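Local coordinates for protein putative polysaccharide deacetylase (Bdellovibrio bacteriovorus HD100, PDB 5JP6) that probably removes acetyl groups from peptidoglycan as a zinc-dependent hydrolase of carbohydrate esterase family 4, at residues Glu170-Phe175 / Arg329-Phe334; Gly164-Lys169 / Ser358-Thr363; Trp301-Asp306 / Ala322-Gln327. The protein carries 1 engineered substitution. All coordinates share one frame; numbering follows the deposited sequence. Where two conformers were deposited one is given.

Contact 1: Glu170-Phe175 / Arg329-Phe334; sequences EVVLTF and RGIVLF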
loop_
_atom_site.group_PDB
_atom_site.type_symbol
_atom_site.label_atom_id
_atom_site.label_comp_id
_atom_site.label_asym_id
_atom_site.label_seq_id
_atom_site.Cartn_x
_atom_site.Cartn_y
_atom_site.Cartn_z
ATOM N N GLU A 170 -14.741 14.084 8.555
ATOM C CA GLU A 170 -14.869 12.835 7.797
ATOM C C GLU A 170 -13.562 12.548 7.080
ATOM O O GLU A 170 -12.997 13.439 6.434
ATOM C CB GLU A 170 -16.027 12.911 6.810
ATOM C CG GLU A 170 -17.392 12.964 7.468
ATOM C CD GLU A 170 -18.563 12.953 6.505
ATOM O OE1 GLU A 170 -18.382 13.259 5.292
ATOM O OE2 GLU A 170 -19.671 12.615 6.970
ATOM N N VAL A 171 -13.120 11.280 7.156
ATOM C CA VAL A 171 -11.939 10.842 6.431
ATOM C C VAL A 171 -12.234 9.575 5.643
ATOM O O VAL A 171 -13.026 8.718 6.057
ATOM C CB VAL A 171 -10.714 10.651 7.327
ATOM C CG1 VAL A 171 -10.304 11.957 7.976
ATOM C CG2 VAL A 171 -10.967 9.594 8.390
ATOM N N VAL A 172 -11.615 9.506 4.474
ATOM C CA VAL A 172 -11.709 8.358 3.581
ATOM C C VAL A 172 -10.361 7.658 3.637
ATOM O O VAL A 172 -9.328 8.265 3.391
ATOM C CB VAL A 172 -11.998 8.789 2.127
ATOM C CG1 VAL A 172 -12.164 7.595 1.204
ATOM C CG2 VAL A 172 -13.198 9.679 2.028
ATOM N N LEU A 173 -10.398 6.397 4.014
ATOM C CA LEU A 173 -9.182 5.649 4.133
ATOM C C LEU A 173 -8.866 4.896 2.841
ATOM O O LEU A 173 -9.712 4.136 2.332
ATOM C CB LEU A 173 -9.301 4.657 5.279
ATOM C CG LEU A 173 -9.651 5.266 6.646
ATOM C CD1 LEU A 173 -9.600 4.189 7.693
ATOM C CD2 LEU A 173 -8.756 6.464 7.009
ATOM N N THR A 174 -7.684 5.140 2.280
ATOM C CA THR A 174 -7.296 4.546 1.030
ATOM C C THR A 174 -5.964 3.843 1.109
ATOM O O THR A 174 -5.043 4.283 1.815
ATOM C CB THR A 174 -7.362 5.563 -0.135
ATOM O OG1 THR A 174 -6.222 6.446 -0.107
ATOM C CG2 THR A 174 -8.632 6.360 -0.134
ATOM N N PHE A 175 -5.894 2.719 0.408
ATOM C CA PHE A 175 -4.741 1.827 0.498
ATOM C C PHE A 175 -4.257 1.482 -0.902
ATOM O O PHE A 175 -5.000 0.890 -1.689
ATOM C CB PHE A 175 -5.124 0.530 1.221
ATOM C CG PHE A 175 -5.469 0.739 2.677
ATOM C CD1 PHE A 175 -4.493 0.742 3.638
ATOM C CD2 PHE A 175 -6.774 0.959 3.049
ATOM C CE1 PHE A 175 -4.810 0.973 4.963
ATOM C CE2 PHE A 175 -7.104 1.187 4.377
ATOM C CZ PHE A 175 -6.106 1.203 5.331
ATOM N N ARG A 329 -10.353 16.988 7.403
ATOM C CA ARG A 329 -11.190 16.068 6.634
ATOM C C ARG A 329 -10.421 15.658 5.384
ATOM O O ARG A 329 -9.432 16.302 5.003
ATOM C CB ARG A 329 -12.504 16.744 6.195
ATOM C CG ARG A 329 -12.309 17.658 4.990
ATOM C CD ARG A 329 -13.605 18.347 4.638
ATOM N NE ARG A 329 -13.900 19.462 5.508
ATOM C CZ ARG A 329 -15.016 20.182 5.414
ATOM N NH1 ARG A 329 -15.944 19.866 4.521
ATOM N NH2 ARG A 329 -15.202 21.201 6.220
ATOM N N GLY A 330 -10.888 14.603 4.731
ATOM C CA GLY A 330 -10.396 14.291 3.394
ATOM C C GLY A 330 -9.982 12.868 3.224
ATOM O O GLY A 330 -10.574 11.983 3.820
ATOM N N ILE A 331 -9.030 12.668 2.316
ATOM C CA ILE A 331 -8.628 11.359 1.836
ATOM C C ILE A 331 -7.229 11.068 2.335
ATOM O O ILE A 331 -6.300 11.846 2.093
ATOM C CB ILE A 331 -8.689 11.265 0.304
ATOM C CG1 ILE A 331 -10.128 11.429 -0.182
ATOM C CG2 ILE A 331 -8.089 9.951 -0.197
ATOM C CD1 ILE A 331 -10.284 11.490 -1.682
ATOM N N VAL A 332 -7.099 9.941 3.042
ATOM C CA VAL A 332 -5.821 9.518 3.622
ATOM C C VAL A 332 -5.142 8.507 2.718
ATOM O O VAL A 332 -5.782 7.523 2.319
ATOM C CB VAL A 332 -6.030 8.852 4.999
ATOM C CG1 VAL A 332 -4.672 8.531 5.655
ATOM C CG2 VAL A 332 -6.877 9.735 5.903
ATOM N N LEU A 333 -3.854 8.712 2.468
ATOM C CA LEU A 333 -3.045 7.758 1.695
ATOM C C LEU A 333 -2.242 6.819 2.611
ATOM O O LEU A 333 -1.327 7.286 3.310
ATOM C CB LEU A 333 -2.057 8.508 0.804
ATOM C CG LEU A 333 -1.126 7.624 -0.013
ATOM C CD1 LEU A 333 -1.876 6.721 -1.000
ATOM C CD2 LEU A 333 -0.082 8.465 -0.748
ATOM N N PHE A 334 -2.566 5.522 2.528
ATOM C CA PHE A 334 -1.835 4.419 3.203
ATOM C C PHE A 334 -1.429 3.463 2.047
ATOM O O PHE A 334 -1.965 3.497 0.931
ATOM C CB PHE A 334 -2.684 3.657 4.212
ATOM C CG PHE A 334 -2.921 4.364 5.534
ATOM C CD1 PHE A 334 -1.847 4.683 6.412
ATOM C CD2 PHE A 334 -4.213 4.644 5.938
ATOM C CE1 PHE A 334 -2.115 5.252 7.629
ATOM C CE2 PHE A 334 -4.467 5.189 7.184
ATOM C CZ PHE A 334 -3.419 5.514 7.994
#
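Val-332 lodges its CG2 in the hollow between Val-171 and Leu-173, 3.9 Å from Leu-173 CD2 and 4.2 Å from Val-171 CB. Its other branch, CG1, turned anti to the backbone N (chi1 -175°), covers one face of the Phe-334 ring, offset toward the rim. Phe-175 and Phe-334 extend this row side by side: their planes are 16° apart but slid so far that the rings barely overlap, and Phe-175 CE1 fits against Phe-334 CB at 3.5 Å. Gly-330 adds no bump beside Val-171. Helix 339-354 packs on this face, against Val-171, Leu-173, Phe-175 and Phe-334. On the reverse face Ile-331 forks over two neighbours, its CG2 3.6 Å from Thr-174 CG2 and its CG1 4.0 Å from Val-172 CB. Thr-174 OG1 leans back to Val-332 O at 2.7 Å, tilted 34° from the carbonyl plane; Thr-174 N gives that oxygen a second bond, while Arg-277 NH1 also bonds OG1. Leu-333, on the same face, lies about 6 Å from the bound zinc ion by its side chain. Five backbone N-H...O bonds zip the parallel strands in register, adjacent core strands of the distorted beta/alpha barrel of NodB-type deacetylases.

Contact 2: Gly164-Lys169 / Ser358-Thr363; sequences GDVARK and SVVLLT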
loop_
_atom_site.group_PDB
_atom_site.type_symbol
_atom_site.label_atom_id
_atom_site.label_comp_id
_atom_site.label_asym_id
_atom_site.label_seq_id
_atom_site.Cartn_x
_atom_site.Cartn_y
_atom_site.Cartn_z
ATOM N N GLY A 164 -12.446 14.775 -1.667
ATOM C CA GLY A 164 -13.597 13.904 -1.910
ATOM C C GLY A 164 -14.973 14.438 -1.563
ATOM O O GLY A 164 -15.925 13.670 -1.479
ATOM N N ASP A 165 -15.066 15.740 -1.323
ATOM C CA ASP A 165 -16.340 16.428 -1.047
ATOM C C ASP A 165 -17.008 15.919 0.234
ATOM O O ASP A 165 -18.224 16.036 0.426
ATOM C CB ASP A 165 -17.296 16.349 -2.246
ATOM C CG ASP A 165 -16.666 16.886 -3.517
ATOM O OD1 ASP A 165 -16.378 18.066 -3.557
ATOM O OD2 ASP A 165 -16.397 16.101 -4.445
ATOM N N VAL A 166 -16.174 15.436 1.155
ATOM C CA VAL A 166 -16.696 14.969 2.423
ATOM C C VAL A 166 -16.876 16.126 3.423
ATOM O O VAL A 166 -16.366 17.244 3.216
ATOM C CB VAL A 166 -15.827 13.861 3.045
ATOM C CG1 VAL A 166 -15.742 12.659 2.103
ATOM C CG2 VAL A 166 -14.450 14.375 3.397
ATOM N N ALA A 167 -17.606 15.850 4.504
ATOM C CA ALA A 167 -17.907 16.855 5.545
ATOM C C ALA A 167 -16.729 17.039 6.511
ATOM O O ALA A 167 -15.791 16.215 6.534
ATOM C CB ALA A 167 -19.177 16.481 6.297
ATOM N N ARG A 168 -16.800 18.084 7.343
ATOM C CA ARG A 168 -15.815 18.255 8.405
ATOM C C ARG A 168 -15.797 16.968 9.264
ATOM O O ARG A 168 -16.851 16.346 9.548
ATOM C CB ARG A 168 -16.081 19.498 9.264
ATOM C CG ARG A 168 -17.357 19.457 10.093
ATOM C CD ARG A 168 -17.519 20.705 11.001
ATOM N NE ARG A 168 -16.409 20.880 11.950
ATOM C CZ ARG A 168 -16.302 20.278 13.138
ATOM N NH1 ARG A 168 -17.243 19.433 13.566
ATOM N NH2 ARG A 168 -15.240 20.518 13.906
ATOM N N LYS A 169 -14.578 16.581 9.633
ATOM C CA LYS A 169 -14.293 15.435 10.498
ATOM C C LYS A 169 -14.669 14.090 9.880
ATOM O O LYS A 169 -14.823 13.086 10.572
ATOM C CB LYS A 169 -14.833 15.623 11.915
ATOM C CG LYS A 169 -14.253 16.897 12.535
ATOM C CD LYS A 169 -14.414 16.980 14.009
ATOM C CE LYS A 169 -13.276 16.272 14.688
ATOM N NZ LYS A 169 -13.359 16.518 16.146
ATOM N N SER A 358 -15.108 10.457 11.607
ATOM C CA SER A 358 -15.889 9.360 11.072
ATOM C C SER A 358 -15.278 8.893 9.736
ATOM O O SER A 358 -14.730 9.684 8.984
ATOM C CB SER A 358 -17.330 9.816 10.821
ATOM O OG SER A 358 -17.891 10.309 12.007
ATOM N N VAL A 359 -15.352 7.583 9.461
ATOM C CA VAL A 359 -14.811 7.018 8.269
ATOM C C VAL A 359 -15.868 6.932 7.167
ATOM O O VAL A 359 -16.963 6.418 7.391
ATOM C CB VAL A 359 -14.188 5.633 8.522
ATOM C CG1 VAL A 359 -13.745 4.979 7.203
ATOM C CG2 VAL A 359 -13.000 5.753 9.477
ATOM N N VAL A 360 -15.537 7.463 5.994
ATOM C CA VAL A 360 -16.454 7.511 4.850
ATOM C C VAL A 360 -15.937 6.651 3.721
ATOM O O VAL A 360 -14.757 6.717 3.376
ATOM C CB VAL A 360 -16.580 8.957 4.327
ATOM C CG1 VAL A 360 -17.349 9.026 3.032
ATOM C CG2 VAL A 360 -17.237 9.825 5.397
ATOM N N LEU A 361 -16.849 5.912 3.091
ATOM C CA LEU A 361 -16.541 5.212 1.865
ATOM C C LEU A 361 -17.096 6.002 0.684
ATOM O O LEU A 361 -18.265 6.381 0.701
ATOM C CB LEU A 361 -17.177 3.822 1.852
ATOM C CG LEU A 361 -16.851 2.938 0.660
ATOM C CD1 LEU A 361 -15.397 2.600 0.603
ATOM C CD2 LEU A 361 -17.732 1.687 0.715
ATOM N N LEU A 362 -16.259 6.263 -0.324
ATOM C CA LEU A 362 -16.754 6.896 -1.556
ATOM C C LEU A 362 -16.943 5.777 -2.581
ATOM O O LEU A 362 -16.076 4.897 -2.717
ATOM C CB LEU A 362 -15.758 7.936 -2.096
ATOM C CG LEU A 362 -15.440 9.090 -1.153
ATOM C CD1 LEU A 362 -14.357 9.978 -1.762
ATOM C CD2 LEU A 362 -16.692 9.884 -0.823
ATOM N N THR A 363 -18.048 5.837 -3.304
ATOM C CA THR A 363 -18.395 4.815 -4.257
ATOM C C THR A 363 -19.115 5.451 -5.444
ATOM O O THR A 363 -19.634 6.567 -5.346
ATOM C CB THR A 363 -19.251 3.717 -3.583
ATOM O OG1 THR A 363 -19.192 2.534 -4.377
ATOM C CG2 THR A 363 -20.689 4.201 -3.384
HETATM O O HOH W 1 -17.259 12.732 12.738
#
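Leu-362 and Val-166 bury the most surface here, and they meet at about a right angle: Leu-362 CD2 touches Val-166 CG1 at 4.1 Å. The CG of Leu-362 stands anti to its carbonyl carbon (chi1 -60°), and the two methyls beyond it rest against the loop. CD1 lies 4.0 Å from Gly-164 CA, while CD2 is 3.9 Å from Gly-164 O; with no side chain on Gly-164, the leucine methyls can pack directly on the backbone, which turns there at positive phi (78°). Gly-164 O is also bonded by Arg-153 NH2, from strand 150-153, the neighbour of 358-364.

Val-166 uses a single methyl for two partners, since the same CG1 also meets Val-360 CG1 at 4.1 Å, where the two valines slide past each other in opposite directions. Val-172 of strand 170-176 touches both Val-166 and Leu-362 and joins this apolar group.

Lys-169 contributes its backbone: its O accepts a bond from Ser-358 N at 2.8 Å, nearly straight along the carbonyl direction. A water may add a second link, donating to Lys-169 O and accepting from Ser-358 OG, though Ser-358 was modelled in two conformers. The lysine chain leads away from Ser-358: NZ bonds Arg-355 O, and the charge lies by the Tyr-357 ring in a cation-pi contact.

The irregular segment 164-169 thus packs over the Val-360/Leu-362 face of strand 358-364, the face that also carries Val-172, before the chain enters strand 170-176, an entry loop packed on the parallel sheet of the NodB fold.

Contact 3: Trp301-Asp306 / Ala322-Gln327; sequences WNIESD and ANVESQ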
loop_
_atom_site.group_PDB
_atom_site.type_symbol
_atom_site.label_atom_id
_atom_site.label_comp_id
_atom_site.label_asym_id
_atom_site.label_seq_id
_atom_site.Cartn_x
_atom_site.Cartn_y
_atom_site.Cartn_z
ATOM N N TRP A 301 -5.245 12.670 -2.979
ATOM C CA TRP A 301 -5.401 12.582 -1.516
ATOM C C TRP A 301 -4.974 13.951 -0.959
ATOM O O TRP A 301 -4.323 14.738 -1.649
ATOM C CB TRP A 301 -4.536 11.470 -0.879
ATOM C CG TRP A 301 -3.063 11.696 -1.075
ATOM C CD1 TRP A 301 -2.216 12.320 -0.193
ATOM C CD2 TRP A 301 -2.285 11.335 -2.204
ATOM N NE1 TRP A 301 -0.967 12.389 -0.730
ATOM C CE2 TRP A 301 -0.974 11.786 -1.959
ATOM C CE3 TRP A 301 -2.566 10.691 -3.417
ATOM C CZ2 TRP A 301 0.037 11.605 -2.860
ATOM C CZ3 TRP A 301 -1.540 10.517 -4.306
ATOM C CH2 TRP A 301 -0.262 10.979 -4.025
ATOM N N ASN A 302 -5.328 14.213 0.301
ATOM C CA ASN A 302 -4.818 15.402 0.989
ATOM C C ASN A 302 -4.195 15.131 2.350
ATOM O O ASN A 302 -3.597 16.018 2.924
ATOM C CB ASN A 302 -5.893 16.474 1.139
ATOM C CG ASN A 302 -7.006 16.047 2.053
ATOM O OD1 ASN A 302 -7.637 15.013 1.856
ATOM N ND2 ASN A 302 -7.257 16.841 3.082
ATOM N N ILE A 303 -4.387 13.935 2.874
ATOM C CA ILE A 303 -3.834 13.564 4.178
ATOM C C ILE A 303 -2.762 12.483 3.941
ATOM O O ILE A 303 -3.080 11.337 3.595
ATOM C CB ILE A 303 -4.912 13.049 5.156
ATOM C CG1 ILE A 303 -5.962 14.105 5.429
ATOM C CG2 ILE A 303 -4.264 12.599 6.472
ATOM C CD1 ILE A 303 -7.235 13.574 6.018
ATOM N N GLU A 304 -1.501 12.863 4.158
ATOM C CA GLU A 304 -0.361 11.948 3.998
ATOM C C GLU A 304 -0.099 11.172 5.290
ATOM O O GLU A 304 -0.159 11.719 6.373
ATOM C CB GLU A 304 0.872 12.707 3.547
ATOM C CG GLU A 304 0.762 12.876 2.030
ATOM C CD GLU A 304 1.475 14.032 1.442
ATOM O OE1 GLU A 304 2.150 14.789 2.177
ATOM O OE2 GLU A 304 1.342 14.169 0.206
ATOM N N SER A 305 0.185 9.881 5.136
ATOM C CA SER A 305 0.688 9.075 6.217
ATOM C C SER A 305 2.186 9.033 6.273
ATOM O O SER A 305 2.752 8.759 7.349
ATOM C CB SER A 305 0.148 7.646 6.137
ATOM O OG SER A 305 0.663 6.965 5.011
ATOM N N ASP A 306 2.834 9.268 5.123
ATOM C CA ASP A 306 4.278 9.035 5.010
ATOM C C ASP A 306 4.659 7.599 5.438
ATOM O O ASP A 306 5.767 7.371 5.910
ATOM C CB ASP A 306 5.058 10.061 5.839
ATOM C CG ASP A 306 4.977 11.452 5.286
ATOM O OD1 ASP A 306 4.692 11.631 4.103
ATOM O OD2 ASP A 306 5.325 12.368 6.079
ATOM N N ALA A 322 -1.461 13.821 13.093
ATOM C CA ALA A 322 -1.218 15.263 12.960
ATOM C C ALA A 322 -1.756 15.793 11.622
ATOM O O ALA A 322 -2.393 16.840 11.568
ATOM C CB ALA A 322 0.261 15.572 13.095
ATOM N N ASN A 323 -1.582 15.022 10.551
ATOM C CA ASN A 323 -2.047 15.453 9.252
ATOM C C ASN A 323 -3.554 15.383 9.162
ATOM O O ASN A 323 -4.179 16.231 8.534
ATOM C CB ASN A 323 -1.381 14.646 8.140
ATOM C CG ASN A 323 0.047 15.081 7.885
ATOM O OD1 ASN A 323 0.467 16.171 8.273
ATOM N ND2 ASN A 323 0.812 14.206 7.233
ATOM N N VAL A 324 -4.155 14.344 9.749
ATOM C CA VAL A 324 -5.630 14.299 9.824
ATOM C C VAL A 324 -6.138 15.563 10.500
ATOM O O VAL A 324 -7.042 16.241 9.970
ATOM C CB VAL A 324 -6.135 13.049 10.608
ATOM C CG1 VAL A 324 -7.614 13.172 10.925
ATOM C CG2 VAL A 324 -5.843 11.763 9.816
ATOM N N GLU A 325 -5.560 15.897 11.659
ATOM C CA GLU A 325 -6.021 17.057 12.413
ATOM C C GLU A 325 -5.802 18.374 11.694
ATOM O O GLU A 325 -6.682 19.268 11.744
ATOM C CB GLU A 325 -5.371 17.064 13.798
ATOM C CG GLU A 325 -5.704 15.877 14.668
ATOM C CD GLU A 325 -6.983 15.970 15.469
ATOM O OE1 GLU A 325 -7.888 16.744 15.118
ATOM O OE2 GLU A 325 -7.071 15.223 16.488
ATOM N N SER A 326 -4.653 18.494 11.025
ATOM C CA SER A 326 -4.276 19.680 10.252
ATOM C C SER A 326 -5.264 19.969 9.109
ATOM O O SER A 326 -5.682 21.090 8.868
ATOM C CB SER A 326 -2.930 19.420 9.574
ATOM O OG SER A 326 -1.914 19.837 10.388
ATOM N N GLN A 327 -5.578 18.903 8.380
ATOM C CA GLN A 327 -6.494 18.986 7.253
ATOM C C GLN A 327 -7.954 19.063 7.676
ATOM O O GLN A 327 -8.762 19.694 6.988
ATOM C CB GLN A 327 -6.294 17.792 6.312
ATOM C CG GLN A 327 -4.978 17.811 5.597
ATOM C CD GLN A 327 -4.892 18.951 4.606
ATOM O OE1 GLN A 327 -5.791 19.141 3.779
ATOM N NE2 GLN A 327 -3.856 19.736 4.711
HETATM O O HOH W 2 3.694 14.383 5.933
#
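Ile-303 plugs into the helix surface made by Asn-323, Val-324 and Gln-327, joining strand 303-304 to helix 313-327 in a beta-alpha-beta unit that is completed by strand 330-335. The apolar part of the contact is carried by the two branches of Ile-303. CG2, anti to the backbone N, reaches Val-324 CG2 at 3.8 Å, and Asn-323 CB lies close to the same methyl. CG1, on the other branch, lies 3.8 Å from Gln-327 CB, where the two chains slide past each other in opposite directions.

Side-chain amides make the two direct hydrogen bonds across the contact. Asn-302 ND2 donates to Gln-327 OE1 at 2.8 Å, with the acceptor almost in the asparagine amide plane although the two amides are turned 75° apart. The glutamine is bent at chi2 (-68°), which folds CD back over Asn-302. Both ends of the asparagine amide also reach the next strand and the residue just before it: OD1 accepts from Ile-331 N, and ND2 gives a further bond to Arg-329 O. Gln-327 OE1 takes a second donor, Arg-163 NH2. At the other flank, Asn-323 ND2 gives a nearly linear bond (177°) to Glu-304 O at 2.8 Å, tying the helix to the strand backbone.

Within segment 301-306, Trp-301 NE1 donates to the anti lone pair of Glu-304 OE2 at 3.1 Å, with that oxygen near the plane of the indole. The same indole meets the zinc ligand Tyr-280 with planes almost perpendicular.

One water makes an indirect link: Asp-306 OD2, salt-bridged to Arg-319 NH1, accepts from it at 2.6 Å, and the water in turn accepts from Asn-323 ND2 at 3.2 Å.

In the fold
Contact 1 forms the centre, and the other two flank it, each about 8 Å away between centres, whereas contacts 2 and 3 are about 14 Å apart and do not touch. Strand 170-176 is shared territory: it pairs with 330-335 in contact 1 and, along its other edge, with 358-364, through Val-171 O to Val-360 N at 2.8 Å. Contact 3 supplies the strand beyond 330-335, where Ser-305 OG meets Leu-333 O at 2.6 Å. The zinc site of Asp-177, His-227 and Tyr-280 lies close to the C-terminal end of contact 1; Glu-304 of contact 3 is about 12 Å from the metal by its side chain, and contact 2 lies away from it.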